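Local atomic coordinates of arylalkylamine N-Acetyltransferase 2 (Aedes aegypti, PDB entry 4FD5), a protein that probably transfers acyl groups from coenzyme A thioesters to the amines of dopamine and serotonin, as an insect arylalkylamine N-acyltransferase of the GNAT family. Residues F164-Q177 with P210-N222. Residues are numbered along the deposited sequence; the frame is centred on the assembly and turned at random.
Sequences FQVMKTDATGAFSQ and PHEKLKIMCKVIN
Met167 with Lys219, Thr169 with Met217 and Ala171 with Lys215 are the hydrogen-bonded pairs that join strands 166-171 and 213-220, antiparallel neighbours inside the mixed sheet of this GNAT fold, where strand 129-138 flanks the first and strand 186-192 the second. Each pair gives and takes one N-H...O=C bond; a seventh bond, Ile221 N to Gln165 O (2.8 Å), extends the ladder beyond the strand ends.

Gln177, on the first turn of helix 174-182, ties that helix to both strands. Its chain runs extended beyond CG, and NE2 gives one hydrogen to Lys213 O (2.8 Å) and the other to Ala171 O (2.9 Å), both acceptors lying in the amide plane, which fixes the rotation of the group. Ala171 O thus has two donors, Gln177 NE2 and Lys215 N, which reach it from opposite faces of its carbonyl plane. OE1 accepts from two waters, one bound in turn by Lys213 N, the other by Lys215 NZ; a glutamine suits this buried place because it can donate and accept at once. The side chains of Lys215 and Gln177 cross at about a right angle, Lys215 CD lying against Gln177 CD. On the same face as Ala171, Thr169 OG1 bonds Ile133 O of strand 129-138.

On the opposite face of the sheet Lys168 NZ bridges to Asp170 OD1 (2.6 Å), and Asn116 bonds both residues. Ile216 lies alongside the aspartate, its CG2 3.5 Å from Asp170 OD1, giving the ion pair an apolar flank.

Gly173 is the helix N-cap. The N-H of the next residue, Ala174, the first of the helix, is taken by His211: its unprotonated ND1 accepts from Ala174 N at 3.0 Å, with the donor nitrogen only 1° out of the imidazole plane.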
ATOM      1  N   PHE A 164      -8.173  11.954  11.713  1.00 21.87           N
ATOM      2  CA  PHE A 164      -8.472  11.810  10.287  1.00 21.26           C
ATOM      3  C   PHE A 164      -9.949  11.546  10.032  1.00 20.73           C
ATOM      4  O   PHE A 164     -10.639  10.937  10.848  1.00 21.85           O
ATOM      5  CB  PHE A 164      -7.634  10.696   9.656  1.00 17.81           C
ATOM      6  CG  PHE A 164      -6.177  11.017   9.560  1.00 19.72           C
ATOM      7  CD1 PHE A 164      -5.339  10.838  10.646  1.00 20.01           C
ATOM      8  CD2 PHE A 164      -5.647  11.512   8.384  1.00 18.85           C
ATOM      9  CE1 PHE A 164      -3.995  11.132  10.553  1.00 21.95           C
ATOM     10  CE2 PHE A 164      -4.300  11.810   8.286  1.00 21.17           C
ATOM     11  CZ  PHE A 164      -3.473  11.619   9.372  1.00 20.34           C
ATOM     12  N   GLN A 165     -10.421  11.991   8.869  1.00 20.25           N
ATOM     13  CA  GLN A 165     -11.799  11.786   8.456  1.00 22.10           C
ATOM     14  C   GLN A 165     -11.904  10.920   7.208  1.00 19.63           C
ATOM     15  O   GLN A 165     -12.971  10.402   6.896  1.00 18.50           O
ATOM     16  CB  GLN A 165     -12.468  13.126   8.175  1.00 25.02           C
ATOM     17  CG  GLN A 165     -12.514  14.048   9.368  1.00 25.99           C
ATOM     18  CD  GLN A 165     -13.139  15.371   9.017  1.00 31.45           C
ATOM     19  OE1 GLN A 165     -14.334  15.570   9.214  1.00 37.44           O
ATOM     20  NE2 GLN A 165     -12.341  16.277   8.473  1.00 29.93           N
ATOM     21  N   VAL A 166     -10.794  10.788   6.490  1.00 17.70           N
ATOM     22  CA  VAL A 166     -10.800  10.010   5.251  1.00 18.13           C
ATOM     23  C   VAL A 166      -9.602   9.073   5.168  1.00 15.19           C
ATOM     24  O   VAL A 166      -8.463   9.468   5.444  1.00 15.35           O
ATOM     25  CB  VAL A 166     -10.841  10.918   4.020  1.00 18.29           C
ATOM     26  CG1 VAL A 166     -10.704  10.094   2.735  1.00 19.67           C
ATOM     27  CG2 VAL A 166     -12.140  11.725   4.000  1.00 18.47           C
ATOM     28  N   MET A 167      -9.865   7.831   4.774  1.00 14.92           N
ATOM     29  CA  MET A 167      -8.797   6.881   4.490  1.00 15.17           C
ATOM     30  C   MET A 167      -8.824   6.501   3.018  1.00 15.73           C
ATOM     31  O   MET A 167      -9.881   6.522   2.388  1.00 14.61           O
ATOM     32  CB  MET A 167      -8.962   5.610   5.321  1.00 15.05           C
ATOM     33  CG  MET A 167      -9.023   5.809   6.836  1.00 15.51           C
ATOM     34  SD  MET A 167      -9.294   4.257   7.704  1.00 16.58           S
ATOM     35  CE  MET A 167      -7.637   3.570   7.751  1.00 15.92           C
ATOM     36  N   LYS A 168      -7.662   6.123   2.495  1.00 14.77           N
ATOM     37  CA  LYS A 168      -7.507   5.866   1.062  1.00 15.33           C
ATOM     38  C   LYS A 168      -6.548   4.712   0.882  1.00 15.79           C
ATOM     39  O   LYS A 168      -5.618   4.563   1.665  1.00 15.37           O
ATOM     40  CB  LYS A 168      -6.934   7.127   0.392  1.00 17.14           C
ATOM     41  CG  LYS A 168      -6.468   6.980  -1.058  1.00 21.18           C
ATOM     42  CD  LYS A 168      -5.799   8.282  -1.520  1.00 23.30           C
ATOM     43  CE  LYS A 168      -5.463   8.270  -3.014  1.00 23.62           C
ATOM     44  NZ  LYS A 168      -4.224   7.506  -3.306  1.00 23.96           N
ATOM     45  N   THR A 169      -6.763   3.882  -0.139  1.00 14.80           N
ATOM     46  CA  THR A 169      -5.753   2.891  -0.492  1.00 13.62           C
ATOM     47  C   THR A 169      -5.733   2.683  -2.006  1.00 16.27           C
ATOM     48  O   THR A 169      -6.785   2.670  -2.648  1.00 15.48           O
ATOM     49  CB  THR A 169      -5.963   1.548   0.260  1.00 14.13           C
ATOM     50  OG1 THR A 169      -4.821   0.701   0.088  1.00 16.02           O
ATOM     51  CG2 THR A 169      -7.197   0.819  -0.259  1.00 16.61           C
ATOM     52  N   ASP A 170      -4.538   2.536  -2.572  1.00 14.93           N
ATOM     53  CA  ASP A 170      -4.404   2.240  -3.989  1.00 15.77           C
ATOM     54  C   ASP A 170      -4.104   0.747  -4.075  1.00 16.48           C
ATOM     55  O   ASP A 170      -2.949   0.320  -4.025  1.00 19.86           O
ATOM     56  CB  ASP A 170      -3.296   3.098  -4.627  1.00 17.12           C
ATOM     57  CG  ASP A 170      -3.557   4.606  -4.493  1.00 20.61           C
ATOM     58  OD1 ASP A 170      -4.656   5.001  -4.028  1.00 22.26           O
ATOM     59  OD2 ASP A 170      -2.651   5.399  -4.831  1.00 26.28           O
ATOM     60  N   ALA A 171      -5.173  -0.035  -4.180  1.00 15.04           N
ATOM     61  CA  ALA A 171      -5.135  -1.462  -4.001  1.00 17.22           C
ATOM     62  C   ALA A 171      -4.881  -2.131  -5.331  1.00 18.00           C
ATOM     63  O   ALA A 171      -5.722  -2.085  -6.226  1.00 16.54           O
ATOM     64  CB  ALA A 171      -6.441  -1.941  -3.414  1.00 16.78           C
ATOM     65  N   THR A 172      -3.707  -2.734  -5.455  1.00 17.44           N
ATOM     66  CA  THR A 172      -3.300  -3.336  -6.720  1.00 18.03           C
ATOM     67  C   THR A 172      -3.729  -4.781  -6.829  1.00 19.61           C
ATOM     68  O   THR A 172      -3.743  -5.331  -7.930  1.00 19.48           O
ATOM     69  CB  THR A 172      -1.769  -3.281  -6.891  1.00 19.24           C
ATOM     70  OG1 THR A 172      -1.145  -4.001  -5.817  1.00 20.00           O
ATOM     71  CG2 THR A 172      -1.290  -1.839  -6.875  1.00 20.03           C
ATOM     72  N   GLY A 173      -4.056  -5.395  -5.693  1.00 19.53           N
ATOM     73  CA  GLY A 173      -4.357  -6.818  -5.658  1.00 22.50           C
ATOM     74  C   GLY A 173      -5.758  -7.158  -5.176  1.00 21.42           C
ATOM     75  O   GLY A 173      -6.370  -6.411  -4.405  1.00 20.45           O
ATOM     76  N   ALA A 174      -6.241  -8.320  -5.604  1.00 21.43           N
ATOM     77  CA  ALA A 174      -7.596  -8.760  -5.289  1.00 20.87           C
ATOM     78  C   ALA A 174      -7.864  -9.022  -3.804  1.00 18.67           C
ATOM     79  O   ALA A 174      -8.978  -8.795  -3.320  1.00 17.95           O
ATOM     80  CB  ALA A 174      -7.946 -10.004  -6.110  1.00 23.16           C
ATOM     81  N   PHE A 175      -6.863  -9.513  -3.081  1.00 19.37           N
ATOM     82  CA  PHE A 175      -7.090  -9.887  -1.694  1.00 21.19           C
ATOM     83  C   PHE A 175      -7.289  -8.646  -0.825  1.00 19.86           C
ATOM     84  O   PHE A 175      -8.224  -8.588  -0.013  1.00 19.79           O
ATOM     85  CB  PHE A 175      -5.959 -10.772  -1.160  1.00 23.60           C
ATOM     86  CG  PHE A 175      -5.802 -12.069  -1.915  1.00 25.86           C
ATOM     87  CD1 PHE A 175      -6.659 -13.138  -1.669  1.00 24.47           C
ATOM     88  CD2 PHE A 175      -4.805 -12.216  -2.862  1.00 25.71           C
ATOM     89  CE1 PHE A 175      -6.516 -14.336  -2.369  1.00 24.61           C
ATOM     90  CE2 PHE A 175      -4.665 -13.412  -3.565  1.00 26.75           C
ATOM     91  CZ  PHE A 175      -5.519 -14.461  -3.311  1.00 23.36           C
ATOM     92  N   SER A 176      -6.423  -7.648  -1.015  1.00 19.23           N
ATOM     93  CA  SER A 176      -6.538  -6.426  -0.223  1.00 17.94           C
ATOM     94  C   SER A 176      -7.810  -5.667  -0.617  1.00 16.18           C
ATOM     95  O   SER A 176      -8.476  -5.067   0.228  1.00 15.60           O
ATOM     96  CB  SER A 176      -5.275  -5.561  -0.327  1.00 23.12           C
ATOM     97  OG  SER A 176      -5.284  -4.729  -1.474  1.00 24.42           O
ATOM     98  N   GLN A 177      -8.157  -5.721  -1.898  1.00 16.40           N
ATOM     99  CA  GLN A 177      -9.428  -5.149  -2.346  1.00 17.62           C
ATOM    100  C   GLN A 177     -10.605  -5.770  -1.595  1.00 15.82           C
ATOM    101  O   GLN A 177     -11.494  -5.051  -1.113  1.00 15.42           O
ATOM    102  CB  GLN A 177      -9.606  -5.327  -3.859  1.00 17.62           C
ATOM    103  CG  GLN A 177      -8.684  -4.412  -4.673  1.00 17.25           C
ATOM    104  CD  GLN A 177      -8.535  -4.816  -6.135  1.00 19.27           C
ATOM    105  OE1 GLN A 177      -9.268  -5.664  -6.652  1.00 19.90           O
ATOM    106  NE2 GLN A 177      -7.574  -4.202  -6.808  1.00 17.17           N
ATOM    107  N   PRO A 210      -5.206 -14.141  -8.977  1.00 25.16           N
ATOM    108  CA  PRO A 210      -6.524 -13.599  -9.326  1.00 27.05           C
ATOM    109  C   PRO A 210      -6.562 -12.084  -9.515  1.00 25.40           C
ATOM    110  O   PRO A 210      -7.644 -11.499  -9.493  1.00 26.75           O
ATOM    111  CB  PRO A 210      -7.345 -13.939  -8.085  1.00 25.41           C
ATOM    112  CG  PRO A 210      -6.357 -13.755  -6.974  1.00 27.31           C
ATOM    113  CD  PRO A 210      -5.035 -14.245  -7.515  1.00 26.05           C
ATOM    114  N   HIS A 211      -5.409 -11.457  -9.703  1.00 23.89           N
ATOM    115  CA  HIS A 211      -5.364 -10.003  -9.765  1.00 24.53           C
ATOM    116  C   HIS A 211      -5.844  -9.543 -11.120  1.00 25.66           C
ATOM    117  O   HIS A 211      -5.492 -10.133 -12.140  1.00 30.22           O
ATOM    118  CB  HIS A 211      -3.959  -9.523  -9.433  1.00 24.62           C
ATOM    119  CG  HIS A 211      -3.442 -10.115  -8.167  1.00 23.67           C
ATOM    120  ND1 HIS A 211      -4.034  -9.882  -6.946  1.00 25.88           N
ATOM    121  CD2 HIS A 211      -2.420 -10.973  -7.935  1.00 24.34           C
ATOM    122  CE1 HIS A 211      -3.390 -10.559  -6.010  1.00 27.67           C
ATOM    123  NE2 HIS A 211      -2.402 -11.222  -6.585  1.00 26.50           N
ATOM    124  N   GLU A 212      -6.697  -8.527 -11.122  1.00 22.47           N
ATOM    125  CA  GLU A 212      -7.364  -8.104 -12.342  1.00 25.38           C
ATOM    126  C   GLU A 212      -7.311  -6.596 -12.560  1.00 21.99           C
ATOM    127  O   GLU A 212      -7.141  -6.122 -13.687  1.00 20.59           O
ATOM    128  CB  GLU A 212      -8.815  -8.568 -12.298  1.00 29.31           C
ATOM    129  CG  GLU A 212      -9.426  -8.827 -13.647  1.00 38.40           C
ATOM    130  CD  GLU A 212     -10.674  -9.680 -13.538  1.00 44.80           C
ATOM    131  OE1 GLU A 212     -10.673 -10.805 -14.081  1.00 50.75           O
ATOM    132  OE2 GLU A 212     -11.649  -9.222 -12.905  1.00 47.02           O
ATOM    133  N   LYS A 213      -7.455  -5.840 -11.475  1.00 19.82           N
ATOM    134  CA  LYS A 213      -7.603  -4.389 -11.544  1.00 18.94           C
ATOM    135  C   LYS A 213      -6.788  -3.674 -10.490  1.00 16.76           C
ATOM    136  O   LYS A 213      -6.514  -4.226  -9.429  1.00 18.21           O
ATOM    137  CB  LYS A 213      -9.065  -3.992 -11.305  1.00 22.65           C
ATOM    138  CG  LYS A 213     -10.052  -4.457 -12.343  1.00 23.98           C
ATOM    139  CD  LYS A 213     -11.486  -4.239 -11.869  1.00 27.91           C
ATOM    140  CE  LYS A 213     -12.498  -4.685 -12.921  1.00 35.18           C
ATOM    141  NZ  LYS A 213     -13.877  -4.308 -12.534  1.00 38.08           N
ATOM    142  N   LEU A 214      -6.413  -2.440 -10.797  1.00 16.17           N
ATOM    143  CA  LEU A 214      -5.946  -1.500  -9.784  1.00 16.09           C
ATOM    144  C   LEU A 214      -7.170  -0.688  -9.376  1.00 17.10           C
ATOM    145  O   LEU A 214      -7.847  -0.125 -10.239  1.00 18.20           O
ATOM    146  CB  LEU A 214      -4.897  -0.560 -10.363  1.00 17.13           C
ATOM    147  CG  LEU A 214      -4.631   0.736  -9.592  1.00 18.02           C
ATOM    148  CD1 LEU A 214      -4.106   0.456  -8.194  1.00 17.12           C
ATOM    149  CD2 LEU A 214      -3.637   1.580 -10.356  1.00 21.36           C
ATOM    150  N   LYS A 215      -7.475  -0.638  -8.079  1.00 15.98           N
ATOM    151  CA  LYS A 215      -8.616   0.152  -7.618  1.00 17.53           C
ATOM    152  C   LYS A 215      -8.135   1.168  -6.602  1.00 16.63           C
ATOM    153  O   LYS A 215      -7.485   0.796  -5.630  1.00 15.81           O
ATOM    154  CB  LYS A 215      -9.680  -0.734  -6.971  1.00 17.13           C
ATOM    155  CG  LYS A 215     -10.259  -1.809  -7.879  1.00 18.27           C
ATOM    156  CD  LYS A 215     -11.413  -2.547  -7.194  1.00 21.05           C
ATOM    157  CE  LYS A 215     -11.997  -3.613  -8.117  1.00 24.86           C
ATOM    158  NZ  LYS A 215     -13.208  -4.235  -7.521  1.00 26.03           N
ATOM    159  N   ILE A 216      -8.423   2.444  -6.843  1.00 14.89           N
ATOM    160  CA  ILE A 216      -8.247   3.465  -5.815  1.00 16.27           C
ATOM    161  C   ILE A 216      -9.547   3.564  -5.022  1.00 15.65           C
ATOM    162  O   ILE A 216     -10.624   3.867  -5.591  1.00 17.48           O
ATOM    163  CB  ILE A 216      -7.854   4.829  -6.384  1.00 17.37           C
ATOM    164  CG1 ILE A 216      -6.509   4.726  -7.105  1.00 19.53           C
ATOM    165  CG2 ILE A 216      -7.802   5.876  -5.271  1.00 18.97           C
ATOM    166  CD1 ILE A 216      -6.069   6.033  -7.737  1.00 22.13           C
ATOM    167  N   MET A 217      -9.426   3.290  -3.723  1.00 15.43           N
ATOM    168  CA  MET A 217     -10.574   3.060  -2.862  1.00 14.69           C
ATOM    169  C   MET A 217     -10.488   3.964  -1.652  1.00 15.59           C
ATOM    170  O   MET A 217      -9.394   4.297  -1.196  1.00 16.15           O
ATOM    171  CB  MET A 217     -10.612   1.593  -2.408  1.00 15.43           C
ATOM    172  CG  MET A 217     -10.570   0.602  -3.571  1.00 16.24           C
ATOM    173  SD  MET A 217     -10.571  -1.133  -3.084  1.00 18.20           S
ATOM    174  CE  MET A 217     -12.318  -1.358  -2.705  1.00 19.14           C
ATOM    175  N   CYS A 218     -11.635   4.371  -1.130  1.00 15.39           N
ATOM    176  CA  CYS A 218     -11.611   5.248   0.036  1.00 14.84           C
ATOM    177  C   CYS A 218     -12.786   5.050   0.990  1.00 15.22           C
ATOM    178  O   CYS A 218     -13.793   4.432   0.651  1.00 15.17           O
ATOM    179  CB  CYS A 218     -11.513   6.708  -0.400  1.00 17.84           C
ATOM    180  SG  CYS A 218     -13.027   7.312  -1.154  1.00 27.50           S
ATOM    181  N   LYS A 219     -12.637   5.569   2.197  1.00 15.76           N
ATOM    182  CA  LYS A 219     -13.677   5.443   3.205  1.00 15.98           C
ATOM    183  C   LYS A 219     -13.729   6.721   4.023  1.00 17.73           C
ATOM    184  O   LYS A 219     -12.695   7.199   4.493  1.00 15.77           O
ATOM    185  CB  LYS A 219     -13.389   4.253   4.124  1.00 15.21           C
ATOM    186  CG  LYS A 219     -14.485   3.980   5.136  1.00 17.11           C
ATOM    187  CD  LYS A 219     -14.138   2.849   6.079  1.00 17.03           C
ATOM    188  CE  LYS A 219     -15.332   2.599   7.009  1.00 18.72           C
ATOM    189  NZ  LYS A 219     -15.070   1.566   8.032  1.00 20.39           N
ATOM    190  N   VAL A 220     -14.926   7.278   4.184  1.00 18.21           N
ATOM    191  CA  VAL A 220     -15.116   8.362   5.138  1.00 18.76           C
ATOM    192  C   VAL A 220     -15.327   7.738   6.513  1.00 20.35           C
ATOM    193  O   VAL A 220     -16.230   6.910   6.694  1.00 21.46           O
ATOM    194  CB  VAL A 220     -16.322   9.247   4.782  1.00 22.07           C
ATOM    195  CG1 VAL A 220     -16.526  10.298   5.893  1.00 21.36           C
ATOM    196  CG2 VAL A 220     -16.095   9.916   3.448  1.00 22.59           C
ATOM    197  N   ILE A 221     -14.488   8.116   7.473  1.00 20.16           N
ATOM    198  CA  ILE A 221     -14.498   7.462   8.780  1.00 22.45           C
ATOM    199  C   ILE A 221     -15.031   8.342   9.909  1.00 25.55           C
ATOM    200  O   ILE A 221     -15.443   7.832  10.950  1.00 26.96           O
ATOM    201  CB  ILE A 221     -13.111   6.895   9.155  1.00 19.55           C
ATOM    202  CG1 ILE A 221     -12.057   7.999   9.184  1.00 21.53           C
ATOM    203  CG2 ILE A 221     -12.715   5.771   8.189  1.00 20.07           C
ATOM    204  CD1 ILE A 221     -10.726   7.546   9.823  1.00 19.05           C
ATOM    205  N   ASN A 222     -15.012   9.652   9.704  1.00 24.15           N
ATOM    206  CA  ASN A 222     -15.619  10.582  10.657  1.00 29.87           C
ATOM    207  C   ASN A 222     -16.294  11.740   9.933  1.00 32.18           C
ATOM    208  O   ASN A 222     -15.873  12.123   8.838  1.00 30.15           O
ATOM    209  CB  ASN A 222     -14.581  11.116  11.645  1.00 31.90           C
ATOM    210  CG  ASN A 222     -15.219  11.815  12.838  1.00 37.15           C
ATOM    211  OD1 ASN A 222     -16.322  11.460  13.264  1.00 38.68           O
ATOM    212  ND2 ASN A 222     -14.530  12.812  13.381  1.00 40.12           N
TER
HETATM  213  O   HOH W   1     -11.909  12.272  12.855  1.00 32.58           O
HETATM  214  O   HOH W   2      -8.756  -6.994  -9.078  1.00 23.15           O
HETATM  215  O   HOH W   3     -11.666  -6.774  -6.454  1.00 26.78           O